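Local coordinates for large exoprotein involved in heme utilization or adhesion (Yersinia kristensenii ATCC 33638, PDB 5E3E) that probably acts as the RNase A-like toxin domain of a contact-dependent inhibition system, held here in complex with its CdiI immunity protein, at residues K61-G75 against S86-D98. Sequence-based numbering, arbitrary orientation.
Sequences KGYLEIDYQSNVPIG and SSVTNARIIIARD. With NA (sodium ion), chain G.
I66 and I93 form a hydrogen-bonded pair where strands 63-68 and 86-97 run antiparallel in the sheet of this RNase A-superfamily fold. The I93 N to I66 O bond is 2.9 Å long and nearly straight at 176°. L64 with I95 and Y68 with A91 pair in the same way. On the face of these residues, I66 sets CG1 between its backbone N and carbonyl carbon (chi1 60°). That brings CG1 to 3.5 Å from I93 CB. L64 CB packs along I95 CG1, and CD2 of the Y68 ring touches A91 CB. Helices 34-47 and 49-58 pack against this face.

The other face carries Y63, E65, D67, R92 and I94. R92 NE donates to the syn lone pair of D67 OD1 at 3.2 Å, in a salt bridge. Its bond to E65 OE2, also in a salt bridge, is weak. Both carboxylates stand steeply to the guanidinium plane. D74 and R15 of the CdiI immunity protein bind R92 and E65 in turn, so this network is part of the toxin-immunity interface.

Past Y68 the 61-75 chain leaves the strand, and a sodium ion bridges it to T89 and N90. S70 O, T89 OG1, N90 OD1 and three waters bind it. N90 OD1 also accepts from S70 N at 3.2 Å. S70 OG donates to T89 O at 2.7 Å and accepts from V72 N in an ST turn.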
loop_
_atom_site.group_PDB
_atom_site.type_symbol
_atom_site.label_atom_id
_atom_site.label_comp_id
_atom_site.label_asym_id
_atom_site.label_seq_id
_atom_site.Cartn_x
_atom_site.Cartn_y
_atom_site.Cartn_z
ATOM N N LYS B 61 -1.338 4.342 15.404
ATOM C CA LYS B 61 -1.448 4.245 13.950
ATOM C C LYS B 61 -2.863 3.885 13.479
ATOM O O LYS B 61 -3.555 3.069 14.106
ATOM C CB LYS B 61 -0.467 3.203 13.418
ATOM C CG LYS B 61 0.988 3.646 13.409
ATOM C CD LYS B 61 1.846 2.493 12.929
ATOM C CE LYS B 61 1.410 2.093 11.522
ATOM N NZ LYS B 61 1.280 0.628 11.314
ATOM N N GLY B 62 -3.289 4.485 12.368
ATOM C CA GLY B 62 -4.608 4.199 11.816
ATOM C C GLY B 62 -4.732 2.802 11.238
ATOM O O GLY B 62 -5.827 2.201 11.270
ATOM N N TYR B 63 -3.633 2.301 10.685
ATOM C CA TYR B 63 -3.611 1.002 9.982
ATOM C C TYR B 63 -2.368 0.228 10.358
ATOM O O TYR B 63 -1.416 0.800 10.891
ATOM C CB TYR B 63 -3.641 1.220 8.450
ATOM C CG TYR B 63 -4.834 2.042 8.033
ATOM C CD1 TYR B 63 -4.783 3.439 8.035
ATOM C CD2 TYR B 63 -6.057 1.432 7.772
ATOM C CE1 TYR B 63 -5.894 4.209 7.708
ATOM C CE2 TYR B 63 -7.178 2.182 7.444
ATOM C CZ TYR B 63 -7.107 3.564 7.408
ATOM O OH TYR B 63 -8.215 4.359 7.109
ATOM N N LEU B 64 -2.357 -1.045 10.002
ATOM C CA LEU B 64 -1.178 -1.903 10.120
ATOM C C LEU B 64 -1.059 -2.794 8.874
ATOM O O LEU B 64 -2.018 -3.431 8.450
ATOM C CB LEU B 64 -1.251 -2.779 11.367
ATOM C CG LEU B 64 -0.057 -3.738 11.610
ATOM C CD1 LEU B 64 1.193 -2.998 12.071
ATOM C CD2 LEU B 64 -0.445 -4.796 12.613
ATOM N N GLU B 65 0.141 -2.813 8.321
ATOM C CA GLU B 65 0.521 -3.686 7.202
ATOM C C GLU B 65 1.025 -5.013 7.735
ATOM O O GLU B 65 1.910 -5.036 8.598
ATOM C CB GLU B 65 1.673 -3.010 6.439
ATOM C CG GLU B 65 2.338 -3.859 5.364
ATOM C CD GLU B 65 3.565 -3.202 4.753
ATOM O OE1 GLU B 65 3.779 -1.961 4.946
ATOM O OE2 GLU B 65 4.301 -3.945 4.027
ATOM N N ILE B 66 0.507 -6.128 7.215
ATOM C CA ILE B 66 1.057 -7.407 7.547
ATOM C C ILE B 66 1.307 -8.130 6.248
ATOM O O ILE B 66 0.442 -8.181 5.383
ATOM C CB ILE B 66 0.181 -8.243 8.494
ATOM C CG1 ILE B 66 -1.175 -8.519 7.903
ATOM C CG2 ILE B 66 0.014 -7.510 9.838
ATOM C CD1 ILE B 66 -1.921 -9.664 8.558
ATOM N N ASP B 67 2.507 -8.655 6.123
ATOM C CA ASP B 67 2.947 -9.270 4.880
ATOM C C ASP B 67 3.014 -10.769 5.025
ATOM O O ASP B 67 3.104 -11.312 6.141
ATOM C CB ASP B 67 4.273 -8.645 4.437
ATOM C CG ASP B 67 4.119 -7.153 4.090
ATOM O OD1 ASP B 67 3.287 -6.827 3.216
ATOM O OD2 ASP B 67 4.794 -6.306 4.701
ATOM N N TYR B 68 2.873 -11.438 3.885
ATOM C CA TYR B 68 2.834 -12.876 3.775
ATOM C C TYR B 68 3.854 -13.207 2.699
ATOM O O TYR B 68 3.866 -12.565 1.643
ATOM C CB TYR B 68 1.455 -13.296 3.308
ATOM C CG TYR B 68 1.334 -14.746 2.864
ATOM C CD1 TYR B 68 1.174 -15.758 3.799
ATOM C CD2 TYR B 68 1.372 -15.089 1.518
ATOM C CE1 TYR B 68 1.055 -17.060 3.411
ATOM C CE2 TYR B 68 1.225 -16.410 1.108
ATOM C CZ TYR B 68 1.078 -17.389 2.070
ATOM O OH TYR B 68 0.942 -18.720 1.708
ATOM N N GLN B 69 4.734 -14.169 2.976
ATOM C CA GLN B 69 5.710 -14.612 2.016
ATOM C C GLN B 69 5.516 -16.120 1.782
ATOM O O GLN B 69 5.230 -16.881 2.707
ATOM C CB GLN B 69 7.132 -14.316 2.519
ATOM C CG GLN B 69 7.407 -12.829 2.779
ATOM C CD GLN B 69 6.980 -12.356 4.171
ATOM O OE1 GLN B 69 7.076 -13.106 5.162
ATOM N NE2 GLN B 69 6.528 -11.095 4.262
ATOM N N SER B 70 5.600 -16.535 0.528
ATOM C CA SER B 70 5.573 -17.959 0.204
ATOM C C SER B 70 6.316 -18.214 -1.085
ATOM O O SER B 70 6.768 -17.253 -1.726
ATOM C CB SER B 70 4.121 -18.446 0.066
ATOM O OG SER B 70 3.625 -18.312 -1.271
ATOM N N ASN B 71 6.423 -19.495 -1.472
ATOM C CA ASN B 71 6.987 -19.889 -2.748
ATOM C C ASN B 71 5.948 -20.643 -3.598
ATOM O O ASN B 71 6.325 -21.462 -4.430
ATOM C CB ASN B 71 8.243 -20.778 -2.555
ATOM C CG ASN B 71 9.362 -20.081 -1.756
ATOM O OD1 ASN B 71 9.800 -18.983 -2.103
ATOM N ND2 ASN B 71 9.853 -20.743 -0.706
ATOM N N VAL B 72 4.650 -20.374 -3.394
ATOM C CA VAL B 72 3.574 -21.026 -4.156
ATOM C C VAL B 72 2.607 -19.924 -4.623
ATOM O O VAL B 72 2.224 -19.066 -3.829
ATOM C CB VAL B 72 2.828 -22.093 -3.312
ATOM C CG1 VAL B 72 1.601 -22.617 -4.021
ATOM C CG2 VAL B 72 3.759 -23.266 -2.993
ATOM N N PRO B 73 2.249 -19.929 -5.921
ATOM C CA PRO B 73 1.379 -18.863 -6.438
ATOM C C PRO B 73 0.037 -18.823 -5.767
ATOM O O PRO B 73 -0.634 -19.854 -5.619
ATOM C CB PRO B 73 1.210 -19.210 -7.925
ATOM C CG PRO B 73 2.185 -20.269 -8.225
ATOM C CD PRO B 73 2.546 -20.938 -6.945
ATOM N N ILE B 74 -0.360 -17.611 -5.379
ATOM C CA ILE B 74 -1.649 -17.366 -4.763
ATOM C C ILE B 74 -2.513 -16.399 -5.555
ATOM O O ILE B 74 -3.618 -16.057 -5.136
ATOM C CB ILE B 74 -1.483 -16.936 -3.267
ATOM C CG1 ILE B 74 -0.522 -15.739 -3.061
ATOM C CG2 ILE B 74 -0.941 -18.086 -2.457
ATOM C CD1 ILE B 74 -0.797 -14.535 -3.872
ATOM N N GLY B 75 -2.052 -15.979 -6.729
ATOM C CA GLY B 75 -2.767 -15.036 -7.540
ATOM C C GLY B 75 -1.916 -14.481 -8.663
ATOM O O GLY B 75 -0.849 -15.068 -9.008
ATOM N N SER B 86 1.568 -11.801 -14.394
ATOM C CA SER B 86 2.571 -12.476 -13.564
ATOM C C SER B 86 1.898 -13.311 -12.471
ATOM O O SER B 86 0.935 -12.855 -11.869
ATOM C CB SER B 86 3.493 -11.425 -12.913
ATOM O OG SER B 86 4.308 -10.787 -13.892
ATOM N N SER B 87 2.399 -14.527 -12.207
ATOM C CA SER B 87 1.935 -15.264 -11.029
ATOM C C SER B 87 2.737 -14.736 -9.851
ATOM O O SER B 87 3.910 -14.379 -9.985
ATOM C CB SER B 87 2.094 -16.789 -11.179
ATOM O OG SER B 87 1.314 -17.208 -12.281
ATOM N N VAL B 88 2.097 -14.622 -8.705
ATOM C CA VAL B 88 2.758 -14.004 -7.561
ATOM C C VAL B 88 2.528 -14.871 -6.330
ATOM O O VAL B 88 1.490 -15.547 -6.213
ATOM C CB VAL B 88 2.334 -12.549 -7.402
ATOM C CG1 VAL B 88 2.943 -11.703 -8.539
ATOM C CG2 VAL B 88 0.859 -12.446 -7.462
ATOM N N THR B 89 3.520 -14.885 -5.445
ATOM C CA THR B 89 3.543 -15.791 -4.303
ATOM C C THR B 89 3.428 -15.085 -2.932
ATOM O O THR B 89 3.173 -15.734 -1.920
ATOM C CB THR B 89 4.846 -16.591 -4.321
ATOM O OG1 THR B 89 5.974 -15.698 -4.259
ATOM C CG2 THR B 89 4.952 -17.410 -5.630
ATOM N N ASN B 90 3.620 -13.775 -2.902
ATOM C CA ASN B 90 3.555 -13.018 -1.653
ATOM C C ASN B 90 2.250 -12.221 -1.569
ATOM O O ASN B 90 1.568 -12.063 -2.552
ATOM C CB ASN B 90 4.698 -12.047 -1.602
ATOM C CG ASN B 90 6.032 -12.736 -1.485
ATOM O OD1 ASN B 90 6.117 -13.939 -1.239
ATOM N ND2 ASN B 90 7.106 -11.948 -1.635
ATOM N N ALA B 91 1.943 -11.688 -0.401
ATOM C CA ALA B 91 0.730 -10.886 -0.242
ATOM C C ALA B 91 0.833 -9.838 0.836
ATOM O O ALA B 91 1.709 -9.897 1.679
ATOM C CB ALA B 91 -0.453 -11.783 0.055
ATOM N N ARG B 92 -0.119 -8.925 0.859
ATOM C CA ARG B 92 -0.116 -7.877 1.872
ATOM C C ARG B 92 -1.545 -7.757 2.291
ATOM O O ARG B 92 -2.446 -7.702 1.460
ATOM C CB ARG B 92 0.394 -6.559 1.302
ATOM C CG ARG B 92 0.389 -5.383 2.285
ATOM C CD ARG B 92 0.978 -4.101 1.681
ATOM N NE ARG B 92 2.375 -4.383 1.333
ATOM C CZ ARG B 92 2.967 -4.064 0.188
ATOM N NH1 ARG B 92 2.344 -3.370 -0.753
ATOM N NH2 ARG B 92 4.230 -4.416 0.007
ATOM N N ILE B 93 -1.740 -7.683 3.601
ATOM C CA ILE B 93 -3.040 -7.419 4.183
ATOM C C ILE B 93 -2.961 -6.112 4.940
ATOM O O ILE B 93 -1.960 -5.851 5.588
ATOM C CB ILE B 93 -3.430 -8.542 5.201
ATOM C CG1 ILE B 93 -3.266 -9.960 4.599
ATOM C CG2 ILE B 93 -4.820 -8.307 5.749
ATOM C CD1 ILE B 93 -3.948 -10.237 3.335
ATOM N N ILE B 94 -3.997 -5.287 4.871
ATOM C CA ILE B 94 -4.024 -4.054 5.653
ATOM C C ILE B 94 -5.159 -4.168 6.638
ATOM O O ILE B 94 -6.305 -4.418 6.222
ATOM C CB ILE B 94 -4.259 -2.795 4.779
ATOM C CG1 ILE B 94 -3.186 -2.631 3.688
ATOM C CG2 ILE B 94 -4.330 -1.521 5.641
ATOM C CD1 ILE B 94 -1.786 -2.682 4.193
ATOM N N ILE B 95 -4.863 -3.959 7.917
ATOM C CA ILE B 95 -5.883 -3.967 8.963
ATOM C C ILE B 95 -5.992 -2.612 9.632
ATOM O O ILE B 95 -5.112 -1.767 9.509
ATOM C CB ILE B 95 -5.645 -5.075 10.002
ATOM C CG1 ILE B 95 -4.394 -4.811 10.857
ATOM C CG2 ILE B 95 -5.558 -6.408 9.312
ATOM C CD1 ILE B 95 -4.273 -5.737 12.053
ATOM N N ALA B 96 -7.111 -2.398 10.291
ATOM C CA ALA B 96 -7.291 -1.178 11.051
ATOM C C ALA B 96 -7.846 -1.492 12.412
ATOM O O ALA B 96 -8.655 -2.402 12.569
ATOM C CB ALA B 96 -8.218 -0.240 10.327
ATOM N N ARG B 97 -7.426 -0.718 13.409
ATOM C CA ARG B 97 -7.882 -0.927 14.767
ATOM C C ARG B 97 -9.388 -0.650 14.796
ATOM O O ARG B 97 -9.832 0.388 14.303
ATOM C CB ARG B 97 -7.126 0.013 15.712
ATOM C CG ARG B 97 -7.218 -0.358 17.187
ATOM C CD ARG B 97 -6.465 0.632 18.062
ATOM N NE ARG B 97 -5.059 0.760 17.680
ATOM C CZ ARG B 97 -4.585 1.700 16.860
ATOM N NH1 ARG B 97 -3.299 1.729 16.570
ATOM N NH2 ARG B 97 -5.388 2.620 16.360
ATOM N N ASP B 98 -10.153 -1.587 15.355
ATOM C CA ASP B 98 -11.619 -1.515 15.408
ATOM C C ASP B 98 -12.106 -2.217 16.680
ATOM O O ASP B 98 -12.467 -3.401 16.646
ATOM C CB ASP B 98 -12.243 -2.172 14.172
ATOM C CG ASP B 98 -13.757 -1.965 14.099
ATOM O OD1 ASP B 98 -14.305 -1.336 15.019
ATOM O OD2 ASP B 98 -14.398 -2.428 13.125
HETATM NA NA NA G . 7.709 -15.287 -2.719
HETATM O O HOH W 1 4.007 -8.391 0.708
HETATM O O HOH W 2 8.923 -16.796 -4.030
HETATM O O HOH W 3 -1.088 -17.543 -10.277
HETATM O O HOH W 4 8.055 -13.432 -4.194
HETATM O O HOH W 5 9.474 -14.678 -1.426
#